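Local coordinates for protein acyl-coenzyme A oxidase 3 (Yarrowia lipolytica, PDB 5YS9) that oxidises acyl-CoA substrates of various chain lengths to trans-2-enoyl-CoA with FAD, passing electrons to oxygen and making hydrogen peroxide in peroxisomal beta-oxidation, at residues 353-358 against 424-429; 318-323 against 439-444. All blocks are in the same frame, centred on the assembly; numbering follows the deposited sequence.

Contact 1: 353-358 against 424-429; sequences RRLLPL and DQCRQA. With FAD (flavin-adenine dinucleotide), chain D.
Two bonds grip the FAD ribose hydroxyl O3B: it accepts from Arg354 NH1 at 2.6 Å, with an N-H...O angle of 156°, and donates to the backbone Gln428 O at 2.8 Å. One sugar oxygen is thus clamped between two helices of the C-alpha1 helical domain of the acyl-CoA oxidase fold, whose axes pass 10.2 Å apart with their N-to-C directions 144° from each other. The neighbouring hydroxyl is close as well, with FAD O2B 2.6 Å from Arg354 NH1, so this one nitrogen faces both ribose hydroxyl oxygens. In Arg354, CG sits beside the backbone N, anti to the carbonyl carbon, and the chain then bends at chi2 and chi3. Its other terminal nitrogen, NH2, packs against the backbone of Gln428 and Ala429, with Gln428 C at the guanidinium edge, and lies 3.6 Å from Ala429 N. The FAD site is completed largely across the dimer: Asp457 and Ser169 of the second subunit also bond the cofactor, and Gln428 OE1 accepts from Trp417 NE1 of that subunit. The remaining contact is side-chain packing. Gln425 comes at the arginine stem crosswise, its amide turned 83° from the guanidinium plane and its NE2 4.1 Å from Arg354 CD. On the next turn Leu358 also crosses Gln425 at about a right angle, laying CD1 3.8 Å from Gln425 CB. The helix of 353-358 is kinked at Pro357, whose N has no hydrogen to give, and Leu358 N also misses the turn before, making a weak bond to Leu355 O. On the flank nearest the end of 424-429, a leucine branch abuts a methyl group, Leu355 CD2 lying 3.7 Å from Ala429 CB.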
loop_
_atom_site.group_PDB
_atom_site.type_symbol
_atom_site.label_atom_id
_atom_site.label_comp_id
_atom_site.label_asym_id
_atom_site.label_seq_id
_atom_site.Cartn_x
_atom_site.Cartn_y
_atom_site.Cartn_z
ATOM N N ARG A 353 -12.937 15.098 -0.534
ATOM C CA ARG A 353 -13.303 13.825 0.079
ATOM C C ARG A 353 -12.143 12.855 0.224
ATOM O O ARG A 353 -12.086 12.090 1.160
ATOM C CB ARG A 353 -14.433 13.158 -0.686
ATOM C CG ARG A 353 -15.802 13.680 -0.338
ATOM C CD ARG A 353 -16.833 13.118 -1.277
ATOM N NE ARG A 353 -18.180 13.342 -0.801
ATOM C CZ ARG A 353 -18.790 12.574 0.080
ATOM N NH1 ARG A 353 -18.178 11.526 0.582
ATOM N NH2 ARG A 353 -20.013 12.856 0.449
ATOM N N ARG A 354 -11.255 12.840 -0.749
ATOM C CA ARG A 354 -10.063 12.018 -0.662
ATOM C C ARG A 354 -9.130 12.406 0.468
ATOM O O ARG A 354 -8.577 11.546 1.115
ATOM C CB ARG A 354 -9.284 12.067 -1.964
ATOM C CG ARG A 354 -10.017 11.521 -3.162
ATOM C CD ARG A 354 -9.110 10.601 -3.945
ATOM N NE ARG A 354 -8.640 11.224 -5.162
ATOM C CZ ARG A 354 -7.414 11.107 -5.637
ATOM N NH1 ARG A 354 -7.095 11.719 -6.751
ATOM N NH2 ARG A 354 -6.523 10.380 -5.005
ATOM N N LEU A 355 -8.919 13.695 0.678
ATOM C CA LEU A 355 -7.905 14.135 1.614
ATOM C C LEU A 355 -8.375 14.716 2.928
ATOM O O LEU A 355 -7.758 14.509 3.949
ATOM C CB LEU A 355 -6.973 15.135 0.943
ATOM C CG LEU A 355 -6.220 14.708 -0.307
ATOM C CD1 LEU A 355 -5.382 15.861 -0.808
ATOM C CD2 LEU A 355 -5.363 13.491 -0.037
ATOM N N LEU A 356 -9.458 15.469 2.915
ATOM C CA LEU A 356 -9.829 16.204 4.149
ATOM C C LEU A 356 -10.242 15.299 5.339
ATOM O O LEU A 356 -9.913 15.623 6.478
ATOM C CB LEU A 356 -10.864 17.277 3.870
ATOM C CG LEU A 356 -10.381 18.355 2.901
ATOM C CD1 LEU A 356 -11.492 19.375 2.677
ATOM C CD2 LEU A 356 -9.107 19.068 3.331
ATOM N N PRO A 357 -10.911 14.150 5.067
ATOM C CA PRO A 357 -11.233 13.199 6.135
ATOM C C PRO A 357 -9.984 12.604 6.772
ATOM O O PRO A 357 -9.952 12.371 7.990
ATOM C CB PRO A 357 -12.046 12.126 5.422
ATOM C CG PRO A 357 -12.668 12.831 4.277
ATOM C CD PRO A 357 -11.616 13.805 3.818
ATOM N N LEU A 358 -8.946 12.438 5.950
ATOM C CA LEU A 358 -7.711 11.852 6.392
ATOM C C LEU A 358 -6.935 12.869 7.207
ATOM O O LEU A 358 -6.249 12.500 8.146
ATOM C CB LEU A 358 -6.908 11.326 5.197
ATOM C CG LEU A 358 -7.663 10.301 4.298
ATOM C CD1 LEU A 358 -6.868 9.807 3.106
ATOM C CD2 LEU A 358 -8.063 9.110 5.123
ATOM N N ASP A 424 -0.355 6.069 1.342
ATOM C CA ASP A 424 -0.678 5.558 0.041
ATOM C C ASP A 424 -1.623 6.468 -0.718
ATOM O O ASP A 424 -1.397 6.744 -1.878
ATOM C CB ASP A 424 -1.293 4.166 0.125
ATOM C CG ASP A 424 -1.314 3.488 -1.222
ATOM O OD1 ASP A 424 -0.236 3.131 -1.683
ATOM O OD2 ASP A 424 -2.374 3.349 -1.838
ATOM N N GLN A 425 -2.689 6.904 -0.060
ATOM C CA GLN A 425 -3.679 7.838 -0.636
ATOM C C GLN A 425 -3.104 9.194 -0.977
ATOM O O GLN A 425 -3.405 9.720 -2.027
ATOM C CB GLN A 425 -4.837 8.061 0.342
ATOM C CG GLN A 425 -5.851 6.932 0.361
ATOM C CD GLN A 425 -6.728 6.932 -0.864
ATOM O OE1 GLN A 425 -7.132 5.878 -1.319
ATOM N NE2 GLN A 425 -7.041 8.126 -1.406
ATOM N N CYS A 426 -2.282 9.731 -0.099
ATOM C CA CYS A 426 -1.668 11.013 -0.336
ATOM C C CYS A 426 -0.786 10.931 -1.557
ATOM O O CYS A 426 -0.689 11.875 -2.314
ATOM C CB CYS A 426 -0.905 11.501 0.885
ATOM S SG CYS A 426 -1.974 12.194 2.149
ATOM N N ARG A 427 -0.138 9.796 -1.746
ATOM C CA ARG A 427 0.679 9.625 -2.920
ATOM C C ARG A 427 -0.155 9.665 -4.185
ATOM O O ARG A 427 0.204 10.323 -5.137
ATOM C CB ARG A 427 1.476 8.326 -2.844
ATOM C CG ARG A 427 2.054 7.863 -4.169
ATOM C CD ARG A 427 2.707 6.505 -4.082
ATOM N NE ARG A 427 1.779 5.394 -3.948
ATOM C CZ ARG A 427 0.865 5.053 -4.839
ATOM N NH1 ARG A 427 0.082 4.028 -4.618
ATOM N NH2 ARG A 427 0.729 5.730 -5.947
ATOM N N GLN A 428 -1.281 8.979 -4.181
ATOM C CA GLN A 428 -2.120 8.932 -5.358
ATOM C C GLN A 428 -2.661 10.305 -5.674
ATOM O O GLN A 428 -2.747 10.701 -6.816
ATOM C CB GLN A 428 -3.237 7.926 -5.180
ATOM C CG GLN A 428 -2.826 6.526 -5.559
ATOM C CD GLN A 428 -3.794 5.485 -5.078
ATOM O OE1 GLN A 428 -4.632 5.015 -5.824
ATOM N NE2 GLN A 428 -3.681 5.121 -3.831
ATOM N N ALA A 429 -3.018 11.024 -4.627
ATOM C CA ALA A 429 -3.501 12.405 -4.730
ATOM C C ALA A 429 -2.530 13.395 -5.380
ATOM O O ALA A 429 -2.951 14.470 -5.760
ATOM C CB ALA A 429 -3.933 12.936 -3.369
HETATM P PA FAD D . -3.008 15.030 -12.512
HETATM O O1A FAD D . -3.672 14.708 -13.796
HETATM O O2A FAD D . -2.776 16.434 -12.107
HETATM O O5B FAD D . -3.770 14.394 -11.289
HETATM C C5B FAD D . -3.169 14.559 -10.014
HETATM C C4B FAD D . -4.189 14.227 -8.958
HETATM O O4B FAD D . -5.281 15.128 -9.080
HETATM C C3B FAD D . -4.716 12.842 -9.229
HETATM O O3B FAD D . -4.816 12.116 -8.019
HETATM C C2B FAD D . -6.102 13.056 -9.753
HETATM O O2B FAD D . -6.953 12.007 -9.309
HETATM C C1B FAD D . -6.491 14.408 -9.200
HETATM N N9A FAD D . -7.343 15.003 -10.230
HETATM C C8A FAD D . -6.925 15.498 -11.398
HETATM N N7A FAD D . -7.973 15.936 -12.119
HETATM C C5A FAD D . -9.086 15.707 -11.414
HETATM C C6A FAD D . -10.532 15.921 -11.598
HETATM N N6A FAD D . -11.027 16.491 -12.710
HETATM N N1A FAD D . -11.343 15.530 -10.608
HETATM C C2A FAD D . -10.869 14.965 -9.494
HETATM N N3A FAD D . -9.577 14.736 -9.257
HETATM C C4A FAD D . -8.660 15.081 -10.168
HETATM N N1 FAD D . 3.990 10.011 -19.620
HETATM C C2 FAD D . 4.407 9.921 -20.890
HETATM O O2 FAD D . 3.900 10.662 -21.723
HETATM N N3 FAD D . 5.328 9.058 -21.293
HETATM C C4 FAD D . 5.910 8.225 -20.460
HETATM O O4 FAD D . 6.759 7.446 -20.865
HETATM C C4X FAD D . 5.521 8.253 -19.048
HETATM N N5 FAD D . 6.072 7.432 -18.155
HETATM C C5X FAD D . 5.709 7.487 -16.871
HETATM C C6 FAD D . 6.320 6.637 -15.977
HETATM C C7 FAD D . 5.966 6.675 -14.652
HETATM C C7M FAD D . 6.622 5.741 -13.687
HETATM C C8 FAD D . 4.939 7.633 -14.199
HETATM C C8M FAD D . 4.545 7.682 -12.759
HETATM C C9 FAD D . 4.325 8.480 -15.093
HETATM C C9A FAD D . 4.679 8.449 -16.420
HETATM N N10 FAD D . 4.067 9.307 -17.346
HETATM C C10 FAD D . 4.493 9.227 -18.667
HETATM C "C1'" FAD D . 3.053 10.291 -16.964
HETATM C "C2'" FAD D . 1.731 9.700 -16.471
HETATM O "O2'" FAD D . 0.921 9.315 -17.575
HETATM C "C3'" FAD D . 0.985 10.711 -15.599
HETATM O "O3'" FAD D . 1.547 10.655 -14.305
HETATM C "C4'" FAD D . -0.508 10.463 -15.447
HETATM O "O4'" FAD D . -1.026 10.032 -16.696
HETATM C "C5'" FAD D . -1.278 11.726 -15.090
HETATM O "O5'" FAD D . -1.195 12.122 -13.731
HETATM P P FAD D . -0.700 13.592 -13.364
HETATM O O1P FAD D . 0.598 13.516 -12.656
HETATM O O2P FAD D . -0.798 14.417 -14.584
HETATM O O3P FAD D . -1.704 14.142 -12.268
#

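Contact 2: 318-323 against 439-444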
loop_
_atom_site.group_PDB
_atom_site.type_symbol
_atom_site.label_atom_id
_atom_site.label_comp_id
_atom_site.label_asym_id
_atom_site.label_seq_id
_atom_site.Cartn_x
_atom_site.Cartn_y
_atom_site.Cartn_z
ATOM N N GLN A 318 0.891 13.245 9.399
ATOM C CA GLN A 318 0.846 14.694 9.253
ATOM C C GLN A 318 1.768 15.229 8.134
ATOM O O GLN A 318 1.497 16.271 7.490
ATOM C CB GLN A 318 1.194 15.371 10.583
ATOM C CG GLN A 318 2.587 15.030 11.100
ATOM C CD GLN A 318 3.019 15.808 12.339
ATOM O OE1 GLN A 318 2.360 16.713 12.788
ATOM N NE2 GLN A 318 4.154 15.446 12.867
ATOM N N ARG A 319 2.861 14.519 7.914
ATOM C CA ARG A 319 3.842 14.905 6.911
ATOM C C ARG A 319 3.213 14.753 5.524
ATOM O O ARG A 319 3.225 15.683 4.719
ATOM C CB ARG A 319 5.072 14.025 7.061
ATOM C CG ARG A 319 6.296 14.428 6.246
ATOM C CD ARG A 319 7.353 13.308 6.267
ATOM N NE ARG A 319 8.147 13.291 5.036
ATOM C CZ ARG A 319 8.972 12.320 4.659
ATOM N NH1 ARG A 319 9.134 11.224 5.391
ATOM N NH2 ARG A 319 9.624 12.456 3.506
ATOM N N PHE A 320 2.744 13.562 5.235
ATOM C CA PHE A 320 2.157 13.251 3.950
ATOM C C PHE A 320 0.842 13.926 3.626
ATOM O O PHE A 320 0.608 14.332 2.510
ATOM C CB PHE A 320 2.216 11.753 3.710
ATOM C CG PHE A 320 3.618 11.257 3.714
ATOM C CD1 PHE A 320 4.417 11.446 2.617
ATOM C CD2 PHE A 320 4.171 10.727 4.848
ATOM C CE1 PHE A 320 5.723 11.045 2.626
ATOM C CE2 PHE A 320 5.479 10.332 4.869
ATOM C CZ PHE A 320 6.257 10.493 3.754
ATOM N N ILE A 321 -0.006 14.053 4.624
ATOM C CA ILE A 321 -1.219 14.809 4.469
ATOM C C ILE A 321 -0.887 16.262 4.198
ATOM O O ILE A 321 -1.571 16.910 3.441
ATOM C CB ILE A 321 -2.203 14.618 5.638
ATOM C CG1 ILE A 321 -3.602 15.014 5.212
ATOM C CG2 ILE A 321 -1.817 15.449 6.836
ATOM C CD1 ILE A 321 -4.213 14.133 4.164
ATOM N N THR A 322 0.143 16.780 4.844
ATOM C CA THR A 322 0.604 18.112 4.520
ATOM C C THR A 322 1.170 18.235 3.113
ATOM O O THR A 322 0.839 19.156 2.403
ATOM C CB THR A 322 1.606 18.653 5.546
ATOM O OG1 THR A 322 1.012 18.653 6.833
ATOM C CG2 THR A 322 1.982 20.046 5.220
ATOM N N ILE A 323 1.985 17.283 2.692
ATOM C CA ILE A 323 2.490 17.266 1.289
ATOM C C ILE A 323 1.333 17.292 0.280
ATOM O O ILE A 323 1.299 18.175 -0.635
ATOM C CB ILE A 323 3.419 16.064 1.023
ATOM C CG1 ILE A 323 4.745 16.277 1.765
ATOM C CG2 ILE A 323 3.664 15.866 -0.475
ATOM C CD1 ILE A 323 5.499 14.972 1.969
ATOM N N ASN A 439 9.655 12.903 -3.356
ATOM C CA ASN A 439 8.502 13.318 -2.610
ATOM C C ASN A 439 8.136 12.370 -1.453
ATOM O O ASN A 439 7.164 12.606 -0.779
ATOM C CB ASN A 439 7.366 13.601 -3.555
ATOM C CG ASN A 439 7.659 14.804 -4.423
ATOM O OD1 ASN A 439 8.051 15.852 -3.901
ATOM N ND2 ASN A 439 7.521 14.661 -5.743
ATOM N N GLY A 440 8.933 11.315 -1.223
ATOM C CA GLY A 440 8.954 10.562 0.022
ATOM C C GLY A 440 7.950 9.450 0.184
ATOM O O GLY A 440 8.173 8.529 0.978
ATOM N N PHE A 441 6.851 9.501 -0.556
ATOM C CA PHE A 441 5.806 8.480 -0.437
ATOM C C PHE A 441 6.331 7.037 -0.486
ATOM O O PHE A 441 5.972 6.218 0.352
ATOM C CB PHE A 441 4.743 8.671 -1.504
ATOM C CG PHE A 441 4.083 10.031 -1.489
ATOM C CD1 PHE A 441 3.138 10.348 -0.526
ATOM C CD2 PHE A 441 4.389 10.985 -2.460
ATOM C CE1 PHE A 441 2.545 11.586 -0.504
ATOM C CE2 PHE A 441 3.778 12.234 -2.455
ATOM C CZ PHE A 441 2.853 12.521 -1.477
ATOM N N GLY A 442 7.184 6.725 -1.449
ATOM C CA GLY A 442 7.649 5.346 -1.727
ATOM C C GLY A 442 8.398 4.804 -0.539
ATOM O O GLY A 442 8.029 3.744 0.027
ATOM N N GLN A 443 9.401 5.565 -0.110
ATOM C CA GLN A 443 10.258 5.158 0.996
ATOM C C GLN A 443 9.493 5.138 2.361
ATOM O O GLN A 443 9.543 4.149 3.154
ATOM C CB GLN A 443 11.551 5.999 1.087
ATOM C CG GLN A 443 12.686 5.251 1.799
ATOM C CD GLN A 443 12.997 3.807 1.233
ATOM O OE1 GLN A 443 12.632 2.798 1.874
ATOM N NE2 GLN A 443 13.683 3.711 0.093
ATOM N N ALA A 444 8.753 6.198 2.627
ATOM C CA ALA A 444 7.911 6.204 3.799
ATOM C C ALA A 444 6.920 4.989 3.847
ATOM O O ALA A 444 6.760 4.368 4.875
ATOM C CB ALA A 444 7.175 7.502 3.819
#
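Helix 318-323 runs beside the start of the helix that begins at Phe441, with the CA atoms of Phe320 and Phe441 7.4 Å apart and those of Ile323 and Asn439 8.2 Å apart. Gly440 occupies the N-cap position just before that start and has a phi of +85°; a beta carbon here would run into Arg319 NH2, so the lack of a side chain fits both the backbone twist and the packing. Phe320 has the largest share of the contact. Its CB points toward the other segment, and with CG beside the backbone N the ring puts CE1 3.7 Å from Gly440 C, while Asn439 O lies at its edge. The Phe320 and Phe441 rings slide past each other in opposite directions, their planes inclined at 45° and centroids 5.4 Å apart, an oblique pair in which CD1 of Phe320 lies 3.6 Å from CD1 of Phe441 and as near to its CE1. Ile323 meets the far end of the same ring tip to tip, its CG2 3.6 Å from Phe441 CZ. Within the first helix, Phe320 CZ stands 3.3 Å above the centre of the Arg319 guanidinium plane; that extended arginine bonds through NE to Ile644 O. An alanine at Phe320 would remove the whole ring and would probably loosen the packing against Phe441 and Gly440, and with it the cover over the Arg319 guanidinium. The pair is buried core of the C-alpha1 helical domain: Phe320 also touches Ile423 and Phe441 touches Cys426 and Arg427, all on helix 391-428, Ile321 turns its side chain to helix 349-385, and Ile323 and Thr322 meet Ile644 of the short helix 641-644.

Overall arrangement
From the N terminus the chain runs through helix 300-330, which supplies 318-323, then helix 349-385 with 353-358, then helix 391-428 with 424-429, and finally helix 441-448 with 439-444. Contact 1 closes an almost wholly helical loop of 65 residues, and contact 2 closes a wider one of 115 residues that encloses it, so the two nest without crossing. Their centres lie 11 Å apart, and they touch directly: Cys426 SG is 3.4 Å from Phe320 O, Arg427 CB 3.4 Å from Phe441 CG. Together they tie four successive helices of the C-alpha1 helical domain into one packed unit, with contact 1 on the side of the cofactor ribose.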